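Local coordinates for protein putative sugar isomerase (Parabacteroides distasonis, PDB 3LMZ) that is of uncharacterised function but, as a putative sugar isomerase with a xylose isomerase-like TIM barrel, probably interconverts sugars or sugar derivatives, at residues G21-F30 with S229-F240. Residues are numbered along the deposited sequence; the frame is centred on the assembly and turned at random. Where two conformers were deposited one is given.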
ATOM      1  N   GLY A  21      -7.955  11.815  -0.313  1.00 12.81           N
ATOM      2  CA  GLY A  21      -7.835  12.437   1.006  1.00 13.01           C
ATOM      3  C   GLY A  21      -7.910  11.432   2.125  1.00 13.35           C
ATOM      4  O   GLY A  21      -7.941  10.210   1.909  1.00 12.26           O
HETATM    5  N   MSE A  22      -7.909  11.958   3.346  0.50 12.61           N
HETATM    6  CA  MSE A  22      -8.116  11.161   4.538  0.50 13.22           C
HETATM    7  C   MSE A  22      -9.265  11.732   5.355  0.50 11.67           C
HETATM    8  O   MSE A  22      -9.371  12.911   5.603  0.50 14.08           O
HETATM    9  CB  MSE A  22      -6.854  11.135   5.401  0.50 12.27           C
HETATM   10  CG  MSE A  22      -6.913  10.120   6.542  0.50 17.19           C
HETATM   11 SE   MSE A  22      -6.284   8.424   5.791  0.38 14.88          SE
HETATM   12  CE  MSE A  22      -4.419   8.774   5.746  0.50  8.96           C
ATOM     13  N   ALA A  23     -10.082  10.791   5.803  1.00 12.27           N
ATOM     14  CA  ALA A  23     -11.201  11.078   6.681  1.00 12.38           C
ATOM     15  C   ALA A  23     -10.585  11.150   8.111  1.00 12.62           C
ATOM     16  O   ALA A  23      -9.721  10.319   8.464  1.00 13.68           O
ATOM     17  CB  ALA A  23     -12.262   9.902   6.562  1.00 12.52           C
ATOM     18  N   GLY A  24     -10.998  12.133   8.922  1.00 13.13           N
ATOM     19  CA  GLY A  24     -10.345  12.336  10.205  1.00 12.26           C
ATOM     20  C   GLY A  24     -10.526  11.196  11.207  1.00 11.25           C
ATOM     21  O   GLY A  24      -9.601  10.949  12.025  1.00 13.95           O
ATOM     22  N   TYR A  25     -11.645  10.485  11.176  1.00 12.51           N
ATOM     23  CA  TYR A  25     -11.876   9.384  12.109  1.00 12.22           C
ATOM     24  C   TYR A  25     -10.799   8.301  12.031  1.00 12.53           C
ATOM     25  O   TYR A  25     -10.538   7.584  13.011  1.00 13.82           O
ATOM     26  CB  TYR A  25     -13.264   8.788  11.928  1.00 13.56           C
ATOM     27  CG  TYR A  25     -13.667   7.769  12.937  1.00 14.78           C
ATOM     28  CD1 TYR A  25     -13.906   8.150  14.247  1.00 15.56           C
ATOM     29  CD2 TYR A  25     -13.878   6.447  12.577  1.00 16.57           C
ATOM     30  CE1 TYR A  25     -14.340   7.207  15.188  1.00 17.86           C
ATOM     31  CE2 TYR A  25     -14.343   5.523  13.491  1.00 16.08           C
ATOM     32  CZ  TYR A  25     -14.534   5.940  14.816  1.00 17.86           C
ATOM     33  OH  TYR A  25     -15.026   5.097  15.822  1.00 21.94           O
ATOM     34  N   THR A  26     -10.169   8.176  10.848  1.00 12.61           N
ATOM     35  CA  THR A  26      -9.029   7.251  10.752  1.00 12.18           C
ATOM     36  C   THR A  26      -8.027   7.448  11.904  1.00 13.32           C
ATOM     37  O   THR A  26      -7.404   6.494  12.385  1.00 15.36           O
ATOM     38  CB  THR A  26      -8.350   7.422   9.423  1.00 11.37           C
ATOM     39  OG1 THR A  26      -9.264   7.051   8.396  1.00 12.86           O
ATOM     40  CG2 THR A  26      -7.083   6.572   9.302  1.00 13.50           C
ATOM     41  N   PHE A  27      -7.830   8.740  12.296  1.00 11.95           N
ATOM     42  CA  PHE A  27      -6.876   9.156  13.308  1.00 13.60           C
ATOM     43  C   PHE A  27      -7.581   9.581  14.599  1.00 14.07           C
ATOM     44  O   PHE A  27      -7.009  10.347  15.371  1.00 13.88           O
ATOM     45  CB  PHE A  27      -6.013  10.283  12.712  1.00 13.72           C
ATOM     46  CG  PHE A  27      -5.069   9.808  11.658  1.00 12.30           C
ATOM     47  CD1 PHE A  27      -3.858   9.217  12.002  1.00 16.14           C
ATOM     48  CD2 PHE A  27      -5.414   9.873  10.317  1.00 15.19           C
ATOM     49  CE1 PHE A  27      -2.997   8.741  11.025  1.00 18.74           C
ATOM     50  CE2 PHE A  27      -4.536   9.383   9.352  1.00 15.06           C
ATOM     51  CZ  PHE A  27      -3.368   8.804   9.714  1.00 14.91           C
ATOM     52  N   VAL A  28      -8.694   8.948  14.977  1.00 13.81           N
ATOM     53  CA  VAL A  28      -9.378   9.305  16.222  1.00 12.82           C
ATOM     54  C   VAL A  28      -8.497   9.127  17.440  1.00 14.46           C
ATOM     55  O   VAL A  28      -8.646   9.860  18.417  1.00 14.37           O
ATOM     56  CB  VAL A  28     -10.693   8.508  16.385  1.00 15.49           C
ATOM     57  CG1 VAL A  28     -10.441   6.970  16.532  1.00 13.97           C
ATOM     58  CG2 VAL A  28     -11.556   9.047  17.567  1.00 15.35           C
ATOM     59  N   ASN A  29      -7.551   8.168  17.396  1.00 14.19           N
ATOM     60  CA  ASN A  29      -6.681   7.899  18.509  1.00 14.44           C
ATOM     61  C   ASN A  29      -5.335   8.664  18.497  1.00 14.54           C
ATOM     62  O   ASN A  29      -4.458   8.415  19.371  1.00 17.61           O
ATOM     63  CB  ASN A  29      -6.429   6.380  18.643  1.00 17.09           C
ATOM     64  CG  ASN A  29      -7.689   5.619  19.074  1.00 14.53           C
ATOM     65  OD1 ASN A  29      -8.416   6.100  19.935  1.00 17.60           O
ATOM     66  ND2 ASN A  29      -7.967   4.500  18.451  1.00 16.98           N
ATOM     67  N   PHE A  30      -5.160   9.572  17.516  1.00 13.43           N
ATOM     68  CA  PHE A  30      -3.930  10.288  17.270  1.00 14.62           C
ATOM     69  C   PHE A  30      -4.101  11.782  17.168  1.00 14.19           C
ATOM     70  O   PHE A  30      -5.163  12.261  16.737  1.00 15.82           O
ATOM     71  CB  PHE A  30      -3.224   9.726  16.043  1.00 14.69           C
ATOM     72  CG  PHE A  30      -2.915   8.261  16.222  1.00 14.29           C
ATOM     73  CD1 PHE A  30      -1.821   7.856  16.969  1.00 14.73           C
ATOM     74  CD2 PHE A  30      -3.824   7.315  15.848  1.00 16.99           C
ATOM     75  CE1 PHE A  30      -1.559   6.508  17.238  1.00 17.04           C
ATOM     76  CE2 PHE A  30      -3.598   5.971  16.110  1.00 15.42           C
ATOM     77  CZ  PHE A  30      -2.452   5.556  16.819  1.00 14.94           C
ATOM     78  N   SER A 229     -11.938   9.960   0.445  1.00 12.57           N
ATOM     79  CA  SER A 229     -11.267  10.094   1.731  1.00 12.23           C
ATOM     80  C   SER A 229     -11.249   8.759   2.456  1.00 12.00           C
ATOM     81  O   SER A 229     -12.293   8.135   2.688  1.00 12.83           O
ATOM     82  CB  SER A 229     -11.966  11.160   2.546  1.00 14.49           C
ATOM     83  OG  SER A 229     -11.580  12.405   1.967  1.00 15.28           O
ATOM     84  N   LEU A 230     -10.045   8.254   2.720  1.00 12.91           N
ATOM     85  CA  LEU A 230      -9.931   6.981   3.386  1.00 13.95           C
ATOM     86  C   LEU A 230     -10.361   7.042   4.820  1.00 13.39           C
ATOM     87  O   LEU A 230      -9.880   7.849   5.602  1.00 12.71           O
ATOM     88  CB  LEU A 230      -8.477   6.423   3.301  1.00 13.74           C
ATOM     89  CG  LEU A 230      -8.196   5.146   4.095  1.00 14.51           C
ATOM     90  CD1 LEU A 230      -8.972   3.969   3.567  1.00 16.52           C
ATOM     91  CD2 LEU A 230      -6.663   4.847   4.180  1.00 15.56           C
ATOM     92  N   GLU A 231     -11.326   6.204   5.160  1.00 13.73           N
ATOM     93  CA  GLU A 231     -11.792   6.062   6.545  1.00 14.05           C
ATOM     94  C   GLU A 231     -11.504   4.642   6.987  1.00 14.92           C
ATOM     95  O   GLU A 231     -12.251   3.692   6.732  1.00 14.27           O
ATOM     96  CB  GLU A 231     -13.273   6.406   6.684  1.00 14.38           C
ATOM     97  CG  GLU A 231     -13.706   6.479   8.124  1.00 15.10           C
ATOM     98  CD  GLU A 231     -15.090   7.078   8.288  1.00 18.78           C
ATOM     99  OE1 GLU A 231     -16.060   6.505   7.706  1.00 16.81           O
ATOM    100  OE2 GLU A 231     -15.194   8.089   9.004  1.00 17.58           O
ATOM    101  N   TYR A 232     -10.346   4.487   7.602  1.00 13.68           N
ATOM    102  CA  TYR A 232      -9.797   3.172   7.960  1.00 14.69           C
ATOM    103  C   TYR A 232     -10.163   2.776   9.379  1.00 13.06           C
ATOM    104  O   TYR A 232      -9.750   3.446  10.333  1.00 16.49           O
ATOM    105  CB  TYR A 232      -8.262   3.128   7.803  1.00 15.92           C
ATOM    106  CG  TYR A 232      -7.728   1.744   7.863  1.00 14.09           C
ATOM    107  CD1 TYR A 232      -7.979   0.886   6.831  1.00 13.05           C
ATOM    108  CD2 TYR A 232      -6.966   1.310   8.902  1.00 14.99           C
ATOM    109  CE1 TYR A 232      -7.529  -0.482   6.880  1.00 15.09           C
ATOM    110  CE2 TYR A 232      -6.455  -0.018   8.947  1.00 12.58           C
ATOM    111  CZ  TYR A 232      -6.790  -0.906   7.958  1.00 14.14           C
ATOM    112  OH  TYR A 232      -6.300  -2.204   7.999  1.00 14.54           O
ATOM    113  N   GLU A 233     -11.012   1.738   9.529  1.00 14.11           N
ATOM    114  CA  GLU A 233     -11.644   1.380  10.808  1.00 15.86           C
ATOM    115  C   GLU A 233     -11.288  -0.028  11.248  1.00 17.42           C
ATOM    116  O   GLU A 233     -12.091  -0.803  11.723  1.00 21.35           O
ATOM    117  CB  GLU A 233     -13.173   1.513  10.710  1.00 16.54           C
ATOM    118  CG  GLU A 233     -13.598   2.909  10.234  1.00 21.46           C
ATOM    119  CD  GLU A 233     -15.092   3.086   9.895  1.00 22.80           C
ATOM    120  OE1 GLU A 233     -15.806   2.186   9.270  1.00 26.16           O
ATOM    121  OE2 GLU A 233     -15.516   4.221  10.216  1.00 20.00           O
ATOM    122  N   LYS A 234     -10.052  -0.370  11.063  1.00 13.79           N
ATOM    123  CA  LYS A 234      -9.465  -1.611  11.529  1.00 15.37           C
ATOM    124  C   LYS A 234      -8.193  -1.255  12.278  1.00 13.57           C
ATOM    125  O   LYS A 234      -7.511  -0.281  11.919  1.00 13.75           O
ATOM    126  CB  LYS A 234      -9.149  -2.478  10.325  1.00 13.56           C
ATOM    127  CG  LYS A 234      -8.286  -3.728  10.637  1.00 14.89           C
ATOM    128  CD  LYS A 234      -8.186  -4.660   9.484  1.00 13.91           C
ATOM    129  CE  LYS A 234      -7.270  -5.896   9.773  1.00 13.82           C
ATOM    130  NZ  LYS A 234      -7.358  -6.872   8.626  1.00 15.08           N
ATOM    131  N   ASP A 235      -7.842  -1.973  13.346  1.00 14.02           N
ATOM    132  CA  ASP A 235      -6.623  -1.772  14.101  1.00 14.37           C
ATOM    133  C   ASP A 235      -6.435  -0.299  14.538  1.00 14.50           C
ATOM    134  O   ASP A 235      -5.371   0.287  14.405  1.00 14.18           O
ATOM    135  CB  ASP A 235      -5.413  -2.219  13.290  1.00 13.49           C
ATOM    136  CG  ASP A 235      -5.399  -3.710  13.043  1.00 18.43           C
ATOM    137  OD1 ASP A 235      -5.917  -4.507  13.875  1.00 18.86           O
ATOM    138  OD2 ASP A 235      -4.858  -4.121  11.995  1.00 16.70           O
HETATM  139  N   MSE A 236      -7.527   0.341  14.975  1.00 14.02           N
HETATM  140  CA  MSE A 236      -7.534   1.786  15.123  1.00 15.26           C
HETATM  141  C   MSE A 236      -6.587   2.311  16.214  1.00 15.16           C
HETATM  142  O   MSE A 236      -6.275   3.496  16.200  1.00 15.24           O
HETATM  143  CB  MSE A 236      -8.963   2.321  15.363  1.00 13.65           C
HETATM  144  CG  MSE A 236      -9.918   1.973  14.230  1.00 14.33           C
HETATM  145 SE   MSE A 236     -11.529   2.981  14.268  0.75 17.90          SE
HETATM  146  CE  MSE A 236     -10.824   4.581  13.471  1.00 14.98           C
ATOM    147  N   LYS A 237      -6.101   1.456  17.125  1.00 14.94           N
ATOM    148  CA  LYS A 237      -5.053   1.857  18.058  1.00 17.51           C
ATOM    149  C   LYS A 237      -3.634   1.812  17.465  1.00 16.25           C
ATOM    150  O   LYS A 237      -2.690   2.329  18.079  1.00 16.60           O
ATOM    151  CB  LYS A 237      -5.104   1.000  19.322  1.00 20.38           C
ATOM    152  CG  LYS A 237      -6.381   1.181  20.066  1.00 21.66           C
ATOM    153  CD  LYS A 237      -6.497   0.218  21.269  1.00 29.26           C
ATOM    154  CE  LYS A 237      -7.045  -1.143  20.880  1.00 40.84           C
ATOM    155  NZ  LYS A 237      -8.562  -1.167  20.956  1.00 43.68           N
ATOM    156  N   ASP A 238      -3.467   1.158  16.312  1.00 16.90           N
ATOM    157  CA  ASP A 238      -2.174   1.086  15.585  1.00 15.03           C
ATOM    158  C   ASP A 238      -2.411   0.815  14.099  1.00 15.52           C
ATOM    159  O   ASP A 238      -2.096  -0.253  13.614  1.00 15.10           O
ATOM    160  CB  ASP A 238      -1.244   0.038  16.233  1.00 17.36           C
ATOM    161  CG  ASP A 238       0.147   0.019  15.629  1.00 19.66           C
ATOM    162  OD1 ASP A 238       0.507   0.960  14.910  1.00 18.32           O
ATOM    163  OD2 ASP A 238       0.876  -0.986  15.862  1.00 24.71           O
ATOM    164  N   PRO A 239      -3.014   1.799  13.410  1.00 14.23           N
ATOM    165  CA  PRO A 239      -3.568   1.536  12.076  1.00 13.88           C
ATOM    166  C   PRO A 239      -2.605   1.753  10.879  1.00 13.51           C
ATOM    167  O   PRO A 239      -2.983   1.608   9.696  1.00 14.90           O
ATOM    168  CB  PRO A 239      -4.698   2.566  12.017  1.00 13.49           C
ATOM    169  CG  PRO A 239      -4.148   3.770  12.775  1.00 15.80           C
ATOM    170  CD  PRO A 239      -3.481   3.110  13.957  1.00 15.05           C
ATOM    171  N   PHE A 240      -1.390   2.239  11.202  1.00 14.90           N
ATOM    172  CA  PHE A 240      -0.503   2.820  10.205  1.00 15.02           C
ATOM    173  C   PHE A 240      -0.225   1.827   9.053  1.00 14.27           C
ATOM    174  O   PHE A 240      -0.300   2.209   7.843  1.00 13.31           O
ATOM    175  CB  PHE A 240       0.784   3.323  10.859  1.00 13.98           C
ATOM    176  CG  PHE A 240       0.501   4.379  11.871  1.00 17.03           C
ATOM    177  CD1 PHE A 240       0.301   5.690  11.493  1.00 17.76           C
ATOM    178  CD2 PHE A 240       0.346   4.035  13.211  1.00 15.36           C
ATOM    179  CE1 PHE A 240      -0.029   6.642  12.461  1.00 18.44           C
ATOM    180  CE2 PHE A 240       0.005   4.980  14.172  1.00 17.10           C
ATOM    181  CZ  PHE A 240      -0.151   6.288  13.793  1.00 20.86           C
TER
HETATM  182  O   HOH W   1     -14.258  10.675   9.631  1.00 15.85           O
HETATM  183  O   HOH W   2      -7.010   6.083  15.221  1.00 14.75           O
HETATM  184  O   HOH W   3      -7.574   3.745  11.992  1.00 17.75           O
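Thr26 sets its hydroxyl between two backbone groups, at the end of strand 227-230 and just beyond it: OG1 takes a nearly straight bond from Tyr232 N (2.9 Å, 165° at the hydrogen) and gives its own proton to Leu230 O. That carbonyl also accepts from Ala23 N (3.0 Å), the two donors coming from opposite faces of its plane. Chi1 of -64° puts OG1 beside the backbone N and swings the methyl CG2 anti to it, against Tyr232 CB. Strands 19-22 and 227-230, first and last of the TIM barrel, lie parallel here and close it; the loops after their C-terminal ends carry the rest. Selenomethionine Met236 crosses Tyr25, its CE making a CH-pi contact over one ring face, 4.0 Å from the centroid, and SE an oblique Met-aromatic one. Glu231 and Glu233 turn OE1 to Lys191 in salt bridges and bring OE2 obliquely to Tyr25; Glu231 OE2 also hydrogen-bonds a citrate, probably from the crystallisation liquor, which may mark a ligand pocket. Asn29 ND2 hydrogen-bonds to Met236 O (3.0 Å), which lies in the amide plane although the donor stands well above the carbonyl plane. Phe240 drives its edge into the face of Phe30, centroids 4.9 Å apart, and meets the edge of Phe27 through CE1.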